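Long-range contact in adenylyl-sulfate kinase 1, chloroplastic (Arabidopsis thaliana, PDB 3UIE), which phosphorylates adenosine 5'-phosphosulfate with ATP in the chloroplast, giving the activated sulfate 3'-phosphoadenylyl sulfate: residues Arg17-Thr31 against Ala94-Ser106. Residues are numbered along the deposited sequence; the frame is centred on the assembly and turned at random.
With ADX (adenosine-5'-phosphosulfate), chain D.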
# COMPACT_ATOMS: atom_id res chain seq x y z
N ARG A 17 -13.81 -5.34 7.62
CA ARG A 17 -12.52 -6.01 7.50
C ARG A 17 -11.95 -6.31 8.89
O ARG A 17 -11.32 -7.35 9.11
CB ARG A 17 -11.55 -5.16 6.67
CG ARG A 17 -11.96 -5.06 5.18
CD ARG A 17 -10.97 -4.22 4.37
NE ARG A 17 -11.06 -2.78 4.65
CZ ARG A 17 -11.89 -1.96 4.00
NH1 ARG A 17 -12.68 -2.47 3.07
NH2 ARG A 17 -11.93 -0.66 4.28
N GLN A 18 -12.19 -5.42 9.83
CA GLN A 18 -11.65 -5.62 11.19
C GLN A 18 -12.36 -6.78 11.86
O GLN A 18 -11.74 -7.61 12.53
CB GLN A 18 -11.77 -4.32 11.98
CG GLN A 18 -10.73 -3.33 11.52
CD GLN A 18 -10.74 -2.01 12.26
OE1 GLN A 18 -9.87 -1.17 12.04
NE2 GLN A 18 -11.73 -1.82 13.14
N ARG A 19 -13.67 -6.87 11.62
CA ARG A 19 -14.48 -7.97 12.13
C ARG A 19 -13.99 -9.31 11.58
O ARG A 19 -13.93 -10.31 12.30
CB ARG A 19 -15.93 -7.74 11.73
CG ARG A 19 -16.93 -8.60 12.44
CD ARG A 19 -18.29 -7.92 12.45
NE ARG A 19 -18.67 -7.45 11.13
CZ ARG A 19 -19.26 -8.22 10.21
NH1 ARG A 19 -19.51 -9.49 10.50
NH2 ARG A 19 -19.58 -7.72 9.02
N LEU A 20 -13.63 -9.34 10.30
CA LEU A 20 -13.09 -10.54 9.68
C LEU A 20 -11.75 -10.96 10.32
O LEU A 20 -11.54 -12.14 10.60
CB LEU A 20 -12.93 -10.31 8.18
CG LEU A 20 -12.47 -11.47 7.31
CD1 LEU A 20 -13.38 -12.68 7.53
CD2 LEU A 20 -12.51 -11.05 5.85
N LEU A 21 -10.86 -9.99 10.53
CA LEU A 21 -9.51 -10.26 11.05
C LEU A 21 -9.44 -10.32 12.56
O LEU A 21 -8.42 -10.74 13.11
CB LEU A 21 -8.53 -9.18 10.58
CG LEU A 21 -8.32 -9.08 9.07
CD1 LEU A 21 -7.51 -7.84 8.74
CD2 LEU A 21 -7.63 -10.32 8.58
N ASP A 22 -10.50 -9.89 13.24
CA ASP A 22 -10.48 -9.72 14.70
C ASP A 22 -9.30 -8.88 15.21
O ASP A 22 -8.57 -9.28 16.14
CB ASP A 22 -10.52 -11.07 15.43
CG ASP A 22 -10.89 -10.93 16.91
OD1 ASP A 22 -11.47 -9.89 17.30
OD2 ASP A 22 -10.62 -11.87 17.67
N GLN A 23 -9.11 -7.71 14.61
CA GLN A 23 -8.10 -6.74 15.05
C GLN A 23 -8.48 -5.39 14.48
O GLN A 23 -9.41 -5.30 13.67
CB GLN A 23 -6.71 -7.12 14.55
CG GLN A 23 -6.61 -7.09 13.00
CD GLN A 23 -5.31 -7.69 12.50
OE1 GLN A 23 -4.93 -8.79 12.90
NE2 GLN A 23 -4.63 -6.98 11.60
N LYS A 24 -7.76 -4.35 14.89
CA LYS A 24 -7.99 -3.01 14.36
C LYS A 24 -6.80 -2.56 13.51
O LYS A 24 -5.64 -2.72 13.91
CB LYS A 24 -8.25 -2.02 15.50
CG LYS A 24 -9.58 -2.29 16.19
CD LYS A 24 -9.93 -1.22 17.19
CE LYS A 24 -11.20 -1.57 17.93
NZ LYS A 24 -11.02 -2.74 18.84
N GLY A 25 -7.11 -2.01 12.34
CA GLY A 25 -6.08 -1.49 11.46
C GLY A 25 -5.41 -0.31 12.14
O GLY A 25 -6.06 0.47 12.82
N CYS A 26 -4.10 -0.18 11.96
CA CYS A 26 -3.39 0.93 12.57
C CYS A 26 -2.03 1.06 11.93
O CYS A 26 -1.63 0.20 11.15
CB CYS A 26 -3.27 0.74 14.09
SG CYS A 26 -2.50 -0.84 14.60
N VAL A 27 -1.33 2.14 12.25
CA VAL A 27 0.02 2.34 11.76
C VAL A 27 0.96 2.42 12.95
O VAL A 27 0.76 3.24 13.84
CB VAL A 27 0.13 3.67 11.00
CG1 VAL A 27 1.57 3.90 10.55
CG2 VAL A 27 -0.85 3.67 9.80
N ILE A 28 1.98 1.55 12.98
CA ILE A 28 3.02 1.60 14.00
C ILE A 28 4.22 2.23 13.31
O ILE A 28 4.87 1.59 12.50
CB ILE A 28 3.40 0.20 14.53
CG1 ILE A 28 2.16 -0.61 14.91
CG2 ILE A 28 4.37 0.30 15.71
CD1 ILE A 28 1.17 0.09 15.78
N TRP A 29 4.48 3.49 13.62
CA TRP A 29 5.51 4.24 12.92
C TRP A 29 6.81 4.21 13.71
O TRP A 29 6.94 4.90 14.73
CB TRP A 29 5.04 5.70 12.66
CG TRP A 29 5.98 6.40 11.75
CD1 TRP A 29 7.20 6.94 12.08
CD2 TRP A 29 5.85 6.56 10.33
NE1 TRP A 29 7.81 7.45 10.96
CE2 TRP A 29 7.01 7.23 9.88
CE3 TRP A 29 4.85 6.23 9.41
CZ2 TRP A 29 7.19 7.57 8.54
CZ3 TRP A 29 5.04 6.56 8.08
CH2 TRP A 29 6.21 7.22 7.66
N VAL A 30 7.77 3.41 13.24
CA VAL A 30 9.06 3.25 13.94
C VAL A 30 10.14 4.13 13.32
O VAL A 30 10.54 3.93 12.16
CB VAL A 30 9.53 1.77 13.91
CG1 VAL A 30 10.76 1.59 14.79
CG2 VAL A 30 8.42 0.85 14.36
N THR A 31 10.61 5.10 14.10
CA THR A 31 11.59 6.08 13.64
C THR A 31 12.87 6.05 14.49
O THR A 31 12.85 5.68 15.66
CB THR A 31 10.98 7.50 13.62
OG1 THR A 31 11.95 8.45 13.19
CG2 THR A 31 10.48 7.89 15.02
N ALA A 94 -3.79 0.33 7.02
CA ALA A 94 -4.63 0.48 8.20
C ALA A 94 -6.10 0.41 7.82
O ALA A 94 -6.91 -0.19 8.54
CB ALA A 94 -4.31 1.83 8.91
N ASP A 95 -6.46 1.02 6.69
CA ASP A 95 -7.85 1.02 6.26
C ASP A 95 -8.29 -0.40 5.86
O ASP A 95 -9.46 -0.77 6.00
CB ASP A 95 -8.07 2.03 5.12
CG ASP A 95 -9.53 2.19 4.75
OD1 ASP A 95 -10.35 2.34 5.67
OD2 ASP A 95 -9.84 2.18 3.54
N ALA A 96 -7.33 -1.21 5.42
CA ALA A 96 -7.58 -2.61 5.08
C ALA A 96 -7.70 -3.49 6.31
O ALA A 96 -7.97 -4.69 6.19
CB ALA A 96 -6.48 -3.13 4.18
N GLY A 97 -7.45 -2.91 7.49
CA GLY A 97 -7.56 -3.61 8.76
C GLY A 97 -6.25 -4.20 9.27
O GLY A 97 -6.23 -4.92 10.26
N ILE A 98 -5.16 -3.89 8.57
CA ILE A 98 -3.84 -4.46 8.85
C ILE A 98 -3.11 -3.62 9.90
O ILE A 98 -3.27 -2.41 9.93
CB ILE A 98 -2.99 -4.43 7.56
CG1 ILE A 98 -3.70 -5.19 6.43
CG2 ILE A 98 -1.60 -4.98 7.82
CD1 ILE A 98 -3.90 -6.63 6.72
N ILE A 99 -2.32 -4.27 10.75
CA ILE A 99 -1.39 -3.58 11.64
C ILE A 99 -0.15 -3.30 10.81
O ILE A 99 0.65 -4.20 10.55
CB ILE A 99 -1.06 -4.43 12.87
CG1 ILE A 99 -2.33 -4.66 13.69
CG2 ILE A 99 0.03 -3.74 13.75
CD1 ILE A 99 -2.27 -5.83 14.66
N CYS A 100 -0.03 -2.07 10.35
CA CYS A 100 1.05 -1.71 9.44
C CYS A 100 2.23 -1.14 10.20
O CYS A 100 2.09 -0.12 10.88
CB CYS A 100 0.53 -0.68 8.41
SG CYS A 100 1.74 -0.29 7.14
N ILE A 101 3.39 -1.79 10.09
CA ILE A 101 4.58 -1.34 10.79
C ILE A 101 5.50 -0.64 9.81
O ILE A 101 6.01 -1.26 8.89
CB ILE A 101 5.33 -2.54 11.40
CG1 ILE A 101 4.39 -3.35 12.31
CG2 ILE A 101 6.59 -2.06 12.16
CD1 ILE A 101 4.91 -4.74 12.63
N ALA A 102 5.68 0.66 9.98
CA ALA A 102 6.56 1.41 9.10
C ALA A 102 7.89 1.62 9.78
O ALA A 102 7.96 2.14 10.89
CB ALA A 102 5.93 2.75 8.71
N SER A 103 8.97 1.20 9.13
CA SER A 103 10.31 1.27 9.72
C SER A 103 11.23 2.07 8.81
O SER A 103 11.82 1.52 7.90
CB SER A 103 10.86 -0.15 9.91
OG SER A 103 12.24 -0.16 10.27
N LEU A 104 11.31 3.38 9.04
CA LEU A 104 12.06 4.29 8.19
C LEU A 104 12.78 5.24 9.12
O LEU A 104 12.26 5.57 10.18
CB LEU A 104 11.09 5.15 7.38
CG LEU A 104 10.58 4.91 5.97
CD1 LEU A 104 9.65 3.70 5.90
CD2 LEU A 104 9.84 6.16 5.53
N ILE A 105 13.98 5.69 8.73
CA ILE A 105 14.67 6.70 9.54
C ILE A 105 13.75 7.88 9.81
O ILE A 105 13.65 8.36 10.94
CB ILE A 105 15.99 7.18 8.88
CG1 ILE A 105 16.97 6.02 8.77
CG2 ILE A 105 16.61 8.33 9.69
CD1 ILE A 105 18.27 6.37 8.04
N SER A 106 13.07 8.33 8.76
CA SER A 106 12.09 9.44 8.84
C SER A 106 12.53 10.55 9.78
O SER A 106 11.90 10.79 10.81
CB SER A 106 10.69 8.92 9.19
OG SER A 106 10.71 8.01 10.28
SB ADX D . 14.57 8.20 5.16
O1B ADX D . 14.18 8.60 3.84
O2B ADX D . 15.32 9.30 5.79
O3B ADX D . 13.39 7.90 6.00
PA ADX D . 15.08 5.48 4.82
O1A ADX D . 14.02 5.41 3.76
O2A ADX D . 14.69 4.72 6.08
O3A ADX D . 15.49 7.00 5.11
O5' ADX D . 16.39 4.85 4.21
C5' ADX D . 17.46 4.54 5.04
C4' ADX D . 18.36 3.52 4.55
O4' ADX D . 19.00 3.98 3.38
C3' ADX D . 19.40 3.27 5.58
O3' ADX D . 19.39 1.92 5.91
C2' ADX D . 20.64 3.51 4.95
O2' ADX D . 21.24 2.26 4.84
C1' ADX D . 20.39 3.99 3.57
N9 ADX D . 21.01 5.25 3.31
C8 ADX D . 21.72 5.57 2.20
N7 ADX D . 22.08 6.87 2.27
C5 ADX D . 21.61 7.37 3.43
C6 ADX D . 21.67 8.63 4.05
N6 ADX D . 22.34 9.71 3.40
N1 ADX D . 21.08 8.82 5.26
C2 ADX D . 20.43 7.81 5.86
N3 ADX D . 20.35 6.58 5.29
C4 ADX D . 20.92 6.34 4.09
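In the adenylyl-sulfate pocket, the indole of Trp-29 and the hydroxyl of Thr-31 meet the loop 104-106, whose amides bind the substrate. Trp-29 NE1 donates to Ser-106 OG at 3.0 Å, the acceptor tilted 17° from the ring plane, and this hydroxyl in turn donates to Leu-104 O. Thr-31 OG1, placed anti to its own backbone nitrogen (chi1 179°), donates a hydrogen bond to Ile-105 O at 2.8 Å, from above the carbonyl plane; Tyr-163 OH is its other partner. The same loop turns its amides to the ligand: Ile-105 N donates to phosphate oxygen O2A of ADX, and Ser-106 N to sulfate oxygen O3B at 2.8 Å. Ser-106 is probably the residue that forms a phosphoserine intermediate, as in related kinases. Over one face of the indole lies Ala-102 CB, a CH-pi contact 3.7 Å from Trp-29 CE3; Phe-124 also meets this ring.

Behind the site run the neighbouring parallel strands 26-31 and 99-103 of the P-loop kinase sheet, their segment axes 18° apart. The ladder from Cys-26 N to Ile-98 O continues through Ile-28 N to Cys-100 O (2.7 Å), while Ile-28 CG1 packs beside Ile-99 CG2.

At the far end Gly-97, with positive phi, closes helix 76-95 in a Schellman motif, and Gln-23 NE2 donates to Gly-97 O at 2.9 Å, in the carbonyl plane and on a lone pair. Arg-17 grips Asp-95 O side-on with NE (2.9 Å) and NH2; its salt bridge to Asp-95 OD2 is long, and that carboxylate oxygen is hydrogen-bonded to Tyr-57 OH of the second subunit. A methionine in place of Arg-17 would probably leave Asp-95 O without both donors and its carboxylate without this positive charge.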